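Local atomic coordinates of endoglucanase E (PDB entry 2WAO), a protein that is the C-terminal family 2 carbohydrate esterase part of a cellulase, probably cleaving acetyl esters and binding cello-oligosaccharides in its active site. Residues A[14-19]-A[27-32]; A[33-38]-A[88-93]; A[43-48]-A[76-81]; A[119-124]-A[165-170]. All blocks are in the same frame, centred on the assembly; numbering follows the deposited sequence.

Contact 1. Residues A[14-19]-A[27-32]; sequences NGRFDF and CAWSGS. With FMT (formic acid), chain L.
One face of the F17 ring is taken by C27, whose CB sits 3.6 Å above the ring plane and off centre toward the rim, in a CH-pi contact. C27 SG is 4.5 Å from the centroid of the F17 ring in an oblique sulfur-aromatic contact. At the edge of the same ring, in its plane, lie N14 C and G15 N. The second aromatic, W29, meets the extended chain of R16, with R16 CD 3.9 Å from W29 NE1 and the guanidinium plane turned 84° from the indole. Both polar ends are drawn to the same carbonyl, Y198 O; R16 also bonds Y196 O and forms a salt bridge with E126. Two waters bridge the segments: one accepts from R16 N and donates to S32 OG (2.8 Å each), the other donates to R16 O and accepts from A28 N. S32 OG donates in turn to W29 O (2.7 Å), which also receives S32 N and closes a type II turn with G31 at its third position. G15 N donates to O1 of a bound formic acid (3.2 Å). The arrangement is that of an edge of the N-terminal beta-sandwich, pinned by R16 to strand 123-129 of the esterase domain.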
loop_
_atom_site.group_PDB
_atom_site.type_symbol
_atom_site.label_atom_id
_atom_site.label_comp_id
_atom_site.label_asym_id
_atom_site.label_seq_id
_atom_site.Cartn_x
_atom_site.Cartn_y
_atom_site.Cartn_z
ATOM N N ASN A 14 3.966 8.696 8.306
ATOM C CA ASN A 14 3.630 7.277 8.260
ATOM C C ASN A 14 3.918 6.665 6.890
ATOM O O ASN A 14 3.125 6.805 5.989
ATOM C CB ASN A 14 2.141 7.087 8.544
ATOM C CG ASN A 14 1.770 7.478 9.954
ATOM O OD1 ASN A 14 2.560 7.253 10.882
ATOM N ND2 ASN A 14 0.584 8.078 10.129
ATOM N N GLY A 15 5.056 6.004 6.749
ATOM C CA GLY A 15 5.475 5.504 5.466
ATOM C C GLY A 15 6.990 5.476 5.411
ATOM O O GLY A 15 7.700 5.710 6.442
ATOM N N ARG A 16 7.481 5.180 4.227
ATOM C CA ARG A 16 8.889 5.327 3.901
ATOM C C ARG A 16 9.140 6.745 3.440
ATOM O O ARG A 16 8.741 7.142 2.330
ATOM C CB ARG A 16 9.362 4.300 2.843
ATOM C CG ARG A 16 9.269 2.844 3.338
ATOM C CD ARG A 16 9.870 1.948 2.289
ATOM N NE ARG A 16 9.877 0.534 2.672
ATOM C CZ ARG A 16 10.448 -0.382 1.910
ATOM N NH1 ARG A 16 11.037 0.008 0.782
ATOM N NH2 ARG A 16 10.439 -1.676 2.261
ATOM N N PHE A 17 9.747 7.540 4.314
ATOM C CA PHE A 17 10.053 8.935 3.958
ATOM C C PHE A 17 11.578 9.144 3.865
ATOM O O PHE A 17 12.335 8.497 4.598
ATOM C CB PHE A 17 9.420 9.923 4.959
ATOM C CG PHE A 17 7.944 10.141 4.776
ATOM C CD1 PHE A 17 7.450 11.311 4.179
ATOM C CD2 PHE A 17 7.034 9.217 5.256
ATOM C CE1 PHE A 17 6.058 11.524 4.026
ATOM C CE2 PHE A 17 5.641 9.410 5.082
ATOM C CZ PHE A 17 5.157 10.577 4.502
ATOM N N ASP A 18 11.996 10.029 2.952
ATOM C CA ASP A 18 13.358 10.516 2.858
ATOM C C ASP A 18 13.419 11.922 3.483
ATOM O O ASP A 18 12.660 12.831 3.085
ATOM C CB ASP A 18 13.744 10.556 1.385
ATOM C CG ASP A 18 15.086 11.226 1.111
ATOM O OD1 ASP A 18 16.042 11.088 1.900
ATOM O OD2 ASP A 18 15.184 11.867 0.032
ATOM N N PHE A 19 14.315 12.105 4.453
ATOM C CA PHE A 19 14.416 13.406 5.149
ATOM C C PHE A 19 15.680 14.193 4.750
ATOM O O PHE A 19 16.056 15.159 5.423
ATOM C CB PHE A 19 14.348 13.150 6.666
ATOM C CG PHE A 19 13.020 12.588 7.132
ATOM C CD1 PHE A 19 11.945 13.441 7.374
ATOM C CD2 PHE A 19 12.840 11.206 7.329
ATOM C CE1 PHE A 19 10.712 12.963 7.825
ATOM C CE2 PHE A 19 11.595 10.708 7.772
ATOM C CZ PHE A 19 10.529 11.596 8.020
ATOM N N CYS A 27 8.354 11.345 -0.231
ATOM C CA CYS A 27 7.804 9.979 -0.177
ATOM C C CYS A 27 7.286 9.597 -1.565
ATOM O O CYS A 27 7.156 10.466 -2.454
ATOM C CB CYS A 27 6.701 9.828 0.856
ATOM S SG CYS A 27 5.229 10.679 0.364
ATOM N N ALA A 28 7.023 8.303 -1.751
ATOM C CA ALA A 28 6.622 7.798 -3.066
ATOM C C ALA A 28 5.528 6.743 -2.949
ATOM O O ALA A 28 4.545 6.763 -3.689
ATOM C CB ALA A 28 7.808 7.222 -3.792
ATOM N N TRP A 29 5.678 5.826 -2.006
ATOM C CA TRP A 29 4.785 4.659 -2.003
ATOM C C TRP A 29 3.326 4.986 -1.721
ATOM O O TRP A 29 3.006 5.893 -0.921
ATOM C CB TRP A 29 5.292 3.576 -1.063
ATOM C CG TRP A 29 6.661 3.055 -1.441
ATOM C CD1 TRP A 29 7.846 3.366 -0.821
ATOM C CD2 TRP A 29 6.993 2.167 -2.521
ATOM N NE1 TRP A 29 8.897 2.697 -1.438
ATOM C CE2 TRP A 29 8.402 1.963 -2.479
ATOM C CE3 TRP A 29 6.233 1.464 -3.488
ATOM C CZ2 TRP A 29 9.067 1.105 -3.378
ATOM C CZ3 TRP A 29 6.890 0.620 -4.374
ATOM C CH2 TRP A 29 8.300 0.452 -4.327
ATOM N N SER A 30 2.434 4.217 -2.365
ATOM C CA SER A 30 0.992 4.274 -2.074
ATOM C C SER A 30 0.743 4.365 -0.565
ATOM O O SER A 30 1.345 3.648 0.231
ATOM C CB SER A 30 0.292 2.980 -2.517
ATOM O OG SER A 30 0.412 2.768 -3.885
ATOM N N GLY A 31 -0.208 5.193 -0.184
ATOM C CA GLY A 31 -0.658 5.159 1.196
ATOM C C GLY A 31 0.290 5.881 2.169
ATOM O O GLY A 31 0.004 5.926 3.377
ATOM N N SER A 32 1.412 6.417 1.665
ATOM C CA SER A 32 2.247 7.334 2.498
ATOM C C SER A 32 1.305 8.373 3.083
ATOM O O SER A 32 0.458 8.928 2.341
ATOM C CB SER A 32 3.331 8.037 1.690
ATOM O OG SER A 32 4.237 7.101 1.126
HETATM C C FMT L . 5.076 4.867 10.698
HETATM O O1 FMT L . 5.684 4.716 9.627
HETATM O O2 FMT L . 3.870 4.620 10.898
HETATM O O HOH W 1 5.508 4.858 2.284
HETATM O O HOH W 2 8.094 6.346 -0.091
#

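Contact 2. Residues A[33-38]-A[88-93]; sequences NVELNF and HLVLWK
E35 and H88 form the polar link between the strands: H88 NE2 donates to E35 OE2 over 2.8 Å, and OE2 receives it on its anti lone pair, 6° out of the imidazole plane. CG of E35 stands anti to the backbone N (chi1 171°) and the chain runs extended beyond it. The other oxygen, OE1, takes a bond from N14, so the carboxylate is gripped from two strands. N37 OD1 comes to the imidazole edge, 3.5 Å from H88 CD2, while N37 ND2 bonds A116 O.

Among flat groups, the N33 amide is nearly parallel to the W92 indole, the planes 11° apart, with N33 ND2 3.5 Å from W92 CZ3. The amide is held by outside bonds, OD1 to N14 and ND2 to G31 O.

Apolar contacts form the other face. L36 and L89 lie side by side and point the same way, CD1 of L36 reaching CD2 of L89 at 3.8 Å, while L89 CB is at the edge of the F38 ring, 4.2 Å from CE2. V34 and L91 continue this layer.

Backbone bonds complete the pairing in both directions between V34 and L91 and between L36 and L89, with L91 N 2.8 Å from V34 O. The ladder is regular and antiparallel, one face mixed (N33, E35, N37, H88, V90, W92) and one apolar, consistent with a galactose-binding-like beta-sandwich.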
loop_
_atom_site.group_PDB
_atom_site.type_symbol
_atom_site.label_atom_id
_atom_site.label_comp_id
_atom_site.label_asym_id
_atom_site.label_seq_id
_atom_site.Cartn_x
_atom_site.Cartn_y
_atom_site.Cartn_z
ATOM N N ASN A 33 1.448 8.682 4.377
ATOM C CA ASN A 33 0.548 9.664 4.966
ATOM C C ASN A 33 1.183 10.435 6.101
ATOM O O ASN A 33 2.133 9.948 6.725
ATOM C CB ASN A 33 -0.814 9.059 5.390
ATOM C CG ASN A 33 -0.687 8.052 6.489
ATOM O OD1 ASN A 33 -0.812 8.391 7.687
ATOM N ND2 ASN A 33 -0.430 6.795 6.107
ATOM N N VAL A 34 0.706 11.667 6.264
ATOM C CA VAL A 34 1.224 12.593 7.264
ATOM C C VAL A 34 0.084 12.740 8.267
ATOM O O VAL A 34 -1.084 12.918 7.894
ATOM C CB VAL A 34 1.556 13.978 6.616
ATOM C CG1 VAL A 34 2.078 14.925 7.659
ATOM C CG2 VAL A 34 2.610 13.806 5.472
ATOM N N GLU A 35 0.381 12.655 9.551
ATOM C CA GLU A 35 -0.682 12.716 10.527
ATOM C C GLU A 35 -0.303 13.706 11.655
ATOM O O GLU A 35 0.833 13.725 12.128
ATOM C CB GLU A 35 -0.952 11.303 11.036
ATOM C CG GLU A 35 -1.877 11.212 12.192
ATOM C CD GLU A 35 -2.009 9.777 12.722
ATOM O OE1 GLU A 35 -1.130 8.922 12.405
ATOM O OE2 GLU A 35 -2.966 9.529 13.500
ATOM N N LEU A 36 -1.247 14.550 12.030
ATOM C CA LEU A 36 -0.951 15.602 13.024
ATOM C C LEU A 36 -2.223 16.058 13.728
ATOM O O LEU A 36 -3.313 15.808 13.248
ATOM C CB LEU A 36 -0.223 16.779 12.339
ATOM C CG LEU A 36 -0.980 17.514 11.201
ATOM C CD1 LEU A 36 -2.079 18.437 11.776
ATOM C CD2 LEU A 36 -0.003 18.321 10.368
ATOM N N ASN A 37 -2.055 16.718 14.868
ATOM C CA ASN A 37 -3.119 17.439 15.539
ATOM C C ASN A 37 -2.888 18.942 15.424
ATOM O O ASN A 37 -1.753 19.396 15.498
ATOM C CB ASN A 37 -3.153 17.061 17.027
ATOM C CG ASN A 37 -3.565 15.601 17.257
ATOM O OD1 ASN A 37 -4.625 15.153 16.804
ATOM N ND2 ASN A 37 -2.725 14.869 17.959
ATOM N N PHE A 38 -3.947 19.703 15.177
ATOM C CA PHE A 38 -3.811 21.156 15.144
ATOM C C PHE A 38 -4.954 21.801 15.904
ATOM O O PHE A 38 -6.041 21.208 16.071
ATOM C CB PHE A 38 -3.702 21.717 13.717
ATOM C CG PHE A 38 -4.965 21.613 12.918
ATOM C CD1 PHE A 38 -5.830 22.718 12.795
ATOM C CD2 PHE A 38 -5.283 20.428 12.259
ATOM C CE1 PHE A 38 -7.039 22.638 12.050
ATOM C CE2 PHE A 38 -6.477 20.343 11.489
ATOM C CZ PHE A 38 -7.365 21.478 11.394
ATOM N N HIS A 88 -7.909 16.482 14.465
ATOM C CA HIS A 88 -6.969 15.457 14.005
ATOM C C HIS A 88 -6.981 15.419 12.468
ATOM O O HIS A 88 -8.053 15.356 11.872
ATOM C CB HIS A 88 -7.378 14.112 14.582
ATOM C CG HIS A 88 -6.525 12.977 14.129
ATOM N ND1 HIS A 88 -7.001 11.981 13.298
ATOM C CD2 HIS A 88 -5.230 12.678 14.377
ATOM C CE1 HIS A 88 -6.034 11.107 13.073
ATOM N NE2 HIS A 88 -4.950 11.510 13.711
ATOM N N LEU A 89 -5.800 15.427 11.851
ATOM C CA LEU A 89 -5.667 15.439 10.393
ATOM C C LEU A 89 -4.797 14.292 9.913
ATOM O O LEU A 89 -3.720 14.071 10.451
ATOM C CB LEU A 89 -5.040 16.737 9.930
ATOM C CG LEU A 89 -4.542 16.886 8.498
ATOM C CD1 LEU A 89 -5.745 16.800 7.522
ATOM C CD2 LEU A 89 -3.762 18.236 8.326
ATOM N N VAL A 90 -5.281 13.565 8.906
ATOM C CA VAL A 90 -4.416 12.633 8.180
ATOM C C VAL A 90 -4.401 13.122 6.720
ATOM O O VAL A 90 -5.477 13.403 6.152
ATOM C CB VAL A 90 -4.951 11.196 8.237
ATOM C CG1 VAL A 90 -4.158 10.302 7.286
ATOM C CG2 VAL A 90 -4.943 10.664 9.662
ATOM N N LEU A 91 -3.207 13.286 6.148
ATOM C CA LEU A 91 -3.091 13.627 4.709
ATOM C C LEU A 91 -2.541 12.395 3.967
ATOM O O LEU A 91 -1.406 11.973 4.216
ATOM C CB LEU A 91 -2.200 14.873 4.525
ATOM C CG LEU A 91 -1.924 15.316 3.095
ATOM C CD1 LEU A 91 -3.238 15.608 2.327
ATOM C CD2 LEU A 91 -0.979 16.548 3.056
ATOM N N TRP A 92 -3.331 11.823 3.052
ATOM C CA TRP A 92 -3.063 10.481 2.508
ATOM C C TRP A 92 -2.731 10.540 1.016
ATOM O O TRP A 92 -3.459 11.178 0.221
ATOM C CB TRP A 92 -4.306 9.609 2.733
ATOM C CG TRP A 92 -4.198 8.156 2.303
ATOM C CD1 TRP A 92 -4.295 7.646 1.022
ATOM C CD2 TRP A 92 -3.934 7.039 3.163
ATOM N NE1 TRP A 92 -4.101 6.287 1.050
ATOM C CE2 TRP A 92 -3.906 5.887 2.351
ATOM C CE3 TRP A 92 -3.748 6.900 4.556
ATOM C CZ2 TRP A 92 -3.701 4.595 2.878
ATOM C CZ3 TRP A 92 -3.522 5.602 5.076
ATOM C CH2 TRP A 92 -3.544 4.471 4.231
ATOM N N LYS A 93 -1.620 9.913 0.633
ATOM C CA LYS A 93 -1.236 9.846 -0.762
ATOM C C LYS A 93 -2.025 8.670 -1.389
ATOM O O LYS A 93 -1.772 7.470 -1.109
ATOM C CB LYS A 93 0.272 9.624 -0.926
ATOM C CG LYS A 93 0.708 9.646 -2.406
ATOM C CD LYS A 93 2.239 9.338 -2.526
ATOM C CE LYS A 93 2.784 9.694 -3.918
ATOM N NZ LYS A 93 2.777 8.538 -4.921
#

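Contact 3. Residues A[43-48]-A[76-81]; sequences ASVTIK and VKLVSG
A43 faces both L78 and V79 across an antiparallel pairing whose strand axes approach to 4.5 Å at 143°, and the resulting one-residue shift in register is a classic beta bulge. A43 O takes two N-H groups: L78 N comes to 2.7 Å, strongly bent at 134°, and V79 N makes a weak bond at 3.3 Å. A43 N returns a bond to V79 O, and beyond the bulge V45 and V76 form an ordinary hydrogen-bonded pair, V76 N lying 2.9 Å from V45 O.

The extra residue is L78, whose psi of -41° departs from strand values, as at the first position of a classic bulge. L78 CB presses on A43 O at 3.3 Å, a close carbon-to-carbonyl approach, and its CD2 reaches V45 CG1 at 3.7 Å. On V45 this is the methyl placed between the backbone N and the carbonyl carbon (chi1 66°). A looser contact joins A43 CB to V79 CG1, 4.2 Å apart. K77 curls its chain back toward the first segment, bringing CD to 3.6 Å from A43 O; its NZ makes a long, weak ion pair with E42.

Strand 73-79 is the outermost of its sheet within the chain, and strand 43-49 lies between it and strand 102-108. V45 and L78 are covered by the facing sheet: V45 rests on L91, L78 on L89 and L91, while F67 of strand 62-70 lies beside V76 and L78, and L64 beside V79.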
loop_
_atom_site.group_PDB
_atom_site.type_symbol
_atom_site.label_atom_id
_atom_site.label_comp_id
_atom_site.label_asym_id
_atom_site.label_seq_id
_atom_site.Cartn_x
_atom_site.Cartn_y
_atom_site.Cartn_z
ATOM N N ALA A 43 -6.677 24.358 7.841
ATOM C CA ALA A 43 -5.357 23.855 7.579
ATOM C C ALA A 43 -5.049 23.860 6.098
ATOM O O ALA A 43 -5.899 23.499 5.269
ATOM C CB ALA A 43 -5.230 22.456 8.121
ATOM N N SER A 44 -3.813 24.221 5.790
ATOM C CA SER A 44 -3.305 24.282 4.428
ATOM C C SER A 44 -1.971 23.533 4.377
ATOM O O SER A 44 -1.298 23.392 5.394
ATOM C CB SER A 44 -3.112 25.741 3.986
ATOM O OG SER A 44 -4.353 26.419 3.820
ATOM N N VAL A 45 -1.575 23.091 3.191
ATOM C CA VAL A 45 -0.304 22.403 3.005
ATOM C C VAL A 45 0.276 22.798 1.648
ATOM O O VAL A 45 -0.478 23.051 0.710
ATOM C CB VAL A 45 -0.487 20.829 3.100
ATOM C CG1 VAL A 45 -1.327 20.302 1.949
ATOM C CG2 VAL A 45 0.883 20.091 3.144
ATOM N N THR A 46 1.599 22.862 1.557
ATOM C CA THR A 46 2.260 23.008 0.274
ATOM C C THR A 46 2.871 21.673 -0.118
ATOM O O THR A 46 3.615 21.053 0.662
ATOM C CB THR A 46 3.351 24.102 0.339
ATOM O OG1 THR A 46 2.735 25.329 0.781
ATOM C CG2 THR A 46 3.979 24.319 -1.034
ATOM N N ILE A 47 2.517 21.233 -1.326
ATOM C CA ILE A 47 2.932 19.935 -1.850
ATOM C C ILE A 47 3.626 20.114 -3.194
ATOM O O ILE A 47 3.070 20.775 -4.101
ATOM C CB ILE A 47 1.701 19.022 -2.075
ATOM C CG1 ILE A 47 1.124 18.605 -0.704
ATOM C CG2 ILE A 47 2.113 17.773 -2.948
ATOM C CD1 ILE A 47 -0.338 18.123 -0.750
ATOM N N LYS A 48 4.797 19.501 -3.333
ATOM C CA LYS A 48 5.407 19.334 -4.653
ATOM C C LYS A 48 5.229 17.897 -5.126
ATOM O O LYS A 48 5.486 16.964 -4.360
ATOM C CB LYS A 48 6.887 19.722 -4.607
ATOM C CG LYS A 48 7.618 19.545 -5.950
ATOM C CD LYS A 48 9.030 20.091 -5.852
ATOM C CE LYS A 48 9.897 19.472 -6.921
ATOM N NZ LYS A 48 11.287 19.849 -6.626
ATOM N N VAL A 76 -2.461 24.198 -1.050
ATOM C CA VAL A 76 -3.804 23.708 -1.093
ATOM C C VAL A 76 -4.425 23.944 0.265
ATOM O O VAL A 76 -3.845 23.570 1.285
ATOM C CB VAL A 76 -3.784 22.156 -1.418
ATOM C CG1 VAL A 76 -5.156 21.544 -1.231
ATOM C CG2 VAL A 76 -3.295 21.931 -2.844
ATOM N N LYS A 77 -5.600 24.572 0.302
ATOM C CA LYS A 77 -6.375 24.622 1.558
ATOM C C LYS A 77 -7.058 23.281 1.791
ATOM O O LYS A 77 -7.973 22.895 1.038
ATOM C CB LYS A 77 -7.404 25.769 1.534
ATOM C CG LYS A 77 -8.414 25.764 2.691
ATOM C CD LYS A 77 -7.791 26.274 3.978
ATOM C CE LYS A 77 -7.285 27.713 3.826
ATOM N NZ LYS A 77 -8.437 28.650 3.743
ATOM N N LEU A 78 -6.626 22.564 2.831
ATOM C CA LEU A 78 -7.157 21.231 3.104
ATOM C C LEU A 78 -8.564 21.218 3.657
ATOM O O LEU A 78 -9.376 20.365 3.285
ATOM C CB LEU A 78 -6.233 20.430 4.037
ATOM C CG LEU A 78 -4.824 20.097 3.502
ATOM C CD1 LEU A 78 -4.124 19.331 4.622
ATOM C CD2 LEU A 78 -4.891 19.285 2.142
ATOM N N VAL A 79 -8.867 22.143 4.564
ATOM C CA VAL A 79 -10.151 22.160 5.219
ATOM C C VAL A 79 -10.268 23.554 5.812
ATOM O O VAL A 79 -9.267 24.173 6.131
ATOM C CB VAL A 79 -10.227 21.077 6.356
ATOM C CG1 VAL A 79 -9.191 21.364 7.508
ATOM C CG2 VAL A 79 -11.641 20.951 6.887
ATOM N N SER A 80 -11.495 24.033 5.951
ATOM C CA SER A 80 -11.711 25.343 6.564
ATOM C C SER A 80 -13.121 25.441 7.127
ATOM O O SER A 80 -13.964 24.554 6.918
ATOM C CB SER A 80 -11.431 26.470 5.573
ATOM O OG SER A 80 -12.264 26.340 4.425
ATOM N N GLY A 81 -13.341 26.478 7.930
ATOM C CA GLY A 81 -14.660 26.736 8.479
ATOM C C GLY A 81 -15.036 25.800 9.589
ATOM O O GLY A 81 -16.215 25.670 9.895
#

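Contact 4. Residues A[119-124]-A[165-170]; sequences KPLERK and NLNASA
L121 leans on the backbone that leaves the helix 158-165, its CD1 3.4 Å from A168 C and nearly as close to S169 N. The other methyl, CD2, meets the N167 amide at OD1 (3.7 Å), the two side chains crossing at about a right angle. L121 O is joined to S169 OG through a water, and that hydroxyl also bonds Y212 OH.

R123 carries most of the polar pairing. Its backbone N reaches N167 O by way of a second water, and its O accepts S169 N at 2.9 Å. The side chain leaves with CB against A168 CB, 3.6 Å apart, then extends from CG to NE toward the helix end. There NH1 donates to L166 O over 2.8 Å at 160°. The acceptor lies in the guanidinium plane, but the donor stands 37° above the plane of the L166 carbonyl. A positive group at a helix C-terminus is probably favourable electrostatically, and W333 adds a cation-pi contact.

At K124 the side chain passes beside S169, CG to OG 3.6 Å, before turning at its end for a weak bond from NZ to L121 O.

N167, with positive phi, ends the helix in a Schellman motif and hands the chain to strand 168-174. That edge strand lies parallel to 123-129, which precedes it in the chain with helical turns in between. The arrangement is a beta-alpha-beta crossover at the rim of the parallel sheet of the SGNH-hydrolase fold, whose strands 123-129 and 168-174 lead toward the glycan-pocket residues S131 and S176.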
loop_
_atom_site.group_PDB
_atom_site.type_symbol
_atom_site.label_atom_id
_atom_site.label_comp_id
_atom_site.label_asym_id
_atom_site.label_seq_id
_atom_site.Cartn_x
_atom_site.Cartn_y
_atom_site.Cartn_z
ATOM N N LYS A 119 0.280 9.463 19.435
ATOM C CA LYS A 119 1.238 8.391 19.702
ATOM C C LYS A 119 1.265 7.477 18.467
ATOM O O LYS A 119 0.217 7.114 17.972
ATOM C CB LYS A 119 0.772 7.628 20.959
ATOM C CG LYS A 119 1.581 6.375 21.355
ATOM C CD LYS A 119 0.877 5.559 22.517
ATOM C CE LYS A 119 0.822 4.032 22.234
ATOM N NZ LYS A 119 0.096 3.705 20.930
ATOM N N PRO A 120 2.461 7.114 17.964
ATOM C CA PRO A 120 2.586 6.171 16.845
ATOM C C PRO A 120 1.987 4.816 17.246
ATOM O O PRO A 120 2.032 4.443 18.425
ATOM C CB PRO A 120 4.091 6.033 16.643
ATOM C CG PRO A 120 4.709 7.117 17.437
ATOM C CD PRO A 120 3.768 7.532 18.497
ATOM N N LEU A 121 1.356 4.132 16.294
ATOM C CA LEU A 121 0.719 2.848 16.578
ATOM C C LEU A 121 1.789 1.789 16.837
ATOM O O LEU A 121 2.795 1.730 16.131
ATOM C CB LEU A 121 -0.177 2.421 15.414
ATOM C CG LEU A 121 -1.341 3.365 15.114
ATOM C CD1 LEU A 121 -2.147 2.913 13.886
ATOM C CD2 LEU A 121 -2.218 3.398 16.335
ATOM N N GLU A 122 1.558 0.947 17.839
ATOM C CA GLU A 122 2.482 -0.141 18.140
ATOM C C GLU A 122 2.422 -1.280 17.107
ATOM O O GLU A 122 3.446 -1.887 16.794
ATOM C CB GLU A 122 2.172 -0.687 19.539
ATOM C CG GLU A 122 2.339 0.383 20.622
ATOM C CD GLU A 122 3.802 0.632 21.004
ATOM O OE1 GLU A 122 4.664 -0.259 20.731
ATOM O OE2 GLU A 122 4.090 1.711 21.602
ATOM N N ARG A 123 1.227 -1.533 16.579
ATOM C CA ARG A 123 1.015 -2.596 15.584
ATOM C C ARG A 123 1.404 -2.038 14.244
ATOM O O ARG A 123 1.025 -0.893 13.882
ATOM C CB ARG A 123 -0.450 -3.039 15.561
ATOM C CG ARG A 123 -0.889 -3.646 16.909
ATOM C CD ARG A 123 -2.334 -3.900 16.874
ATOM N NE ARG A 123 -2.773 -4.711 18.022
ATOM C CZ ARG A 123 -4.043 -5.055 18.225
ATOM N NH1 ARG A 123 -4.986 -4.648 17.391
ATOM N NH2 ARG A 123 -4.382 -5.807 19.273
ATOM N N LYS A 124 2.182 -2.830 13.518
ATOM C CA LYS A 124 2.775 -2.373 12.255
ATOM C C LYS A 124 2.716 -3.514 11.236
ATOM O O LYS A 124 3.072 -4.675 11.540
ATOM C CB LYS A 124 4.232 -1.977 12.434
ATOM C CG LYS A 124 4.463 -0.755 13.318
ATOM C CD LYS A 124 5.963 -0.639 13.572
ATOM C CE LYS A 124 6.327 0.690 14.207
ATOM N NZ LYS A 124 5.894 0.636 15.621
ATOM N N ASN A 165 -8.730 -1.716 10.543
ATOM C CA ASN A 165 -9.472 -2.738 11.329
ATOM C C ASN A 165 -8.643 -3.163 12.544
ATOM O O ASN A 165 -9.186 -3.354 13.635
ATOM C CB ASN A 165 -9.791 -4.033 10.531
ATOM C CG ASN A 165 -10.919 -3.876 9.496
ATOM O OD1 ASN A 165 -11.065 -4.726 8.570
ATOM N ND2 ASN A 165 -11.693 -2.821 9.620
ATOM N N LEU A 166 -7.322 -3.295 12.350
ATOM C CA LEU A 166 -6.404 -3.790 13.390
ATOM C C LEU A 166 -5.747 -2.729 14.254
ATOM O O LEU A 166 -4.933 -3.063 15.132
ATOM C CB LEU A 166 -5.302 -4.663 12.764
ATOM C CG LEU A 166 -5.787 -5.909 12.008
ATOM C CD1 LEU A 166 -4.677 -6.444 11.112
ATOM C CD2 LEU A 166 -6.309 -6.998 12.914
ATOM N N ASN A 167 -6.052 -1.459 14.026
ATOM C CA ASN A 167 -5.380 -0.351 14.713
ATOM C C ASN A 167 -3.844 -0.412 14.539
ATOM O O ASN A 167 -3.067 -0.188 15.479
ATOM C CB ASN A 167 -5.750 -0.323 16.204
ATOM C CG ASN A 167 -5.422 1.009 16.850
ATOM O OD1 ASN A 167 -5.631 2.050 16.246
ATOM N ND2 ASN A 167 -4.917 0.978 18.081
ATOM N N ALA A 168 -3.452 -0.668 13.298
ATOM C CA ALA A 168 -2.066 -0.846 12.911
ATOM C C ALA A 168 -1.671 0.189 11.874
ATOM O O ALA A 168 -2.493 0.648 11.086
ATOM C CB ALA A 168 -1.886 -2.228 12.347
ATOM N N SER A 169 -0.418 0.575 11.850
ATOM C CA SER A 169 0.036 1.380 10.706
ATOM C C SER A 169 0.427 0.424 9.568
ATOM O O SER A 169 0.621 -0.789 9.783
ATOM C CB SER A 169 1.205 2.263 11.138
ATOM O OG SER A 169 2.257 1.450 11.539
ATOM N N ALA A 170 0.508 0.948 8.350
ATOM C CA ALA A 170 0.854 0.075 7.221
ATOM C C ALA A 170 1.764 0.822 6.264
ATOM O O ALA A 170 1.555 2.019 6.014
ATOM C CB ALA A 170 -0.391 -0.433 6.519
HETATM O O HOH W 3 3.384 2.809 13.615
HETATM O O HOH W 4 -1.327 -0.323 17.717
#

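Contacts 1 to 3 belong to the beta-sandwich region and contact 4 to the esterase sheet. Contacts 1 and 2 touch directly: N14 N lies 2.7 Å from N33 O, and A28 O lies 2.8 Å from K93 NZ. Contact 3 is nested in the chain loop closed by contact 2, and the two pack through apolar side chains, L89 CD2 being 3.9 Å from L78 CD1. Contact 4 touches none of the others; its nearest atoms are about 5 Å from contacts 1 and 2 and about 18 Å from contact 3. The W29 side chain is about 12 Å from a bound glucose unit and is not one of the pocket residues, so contact 1 lies away from the site.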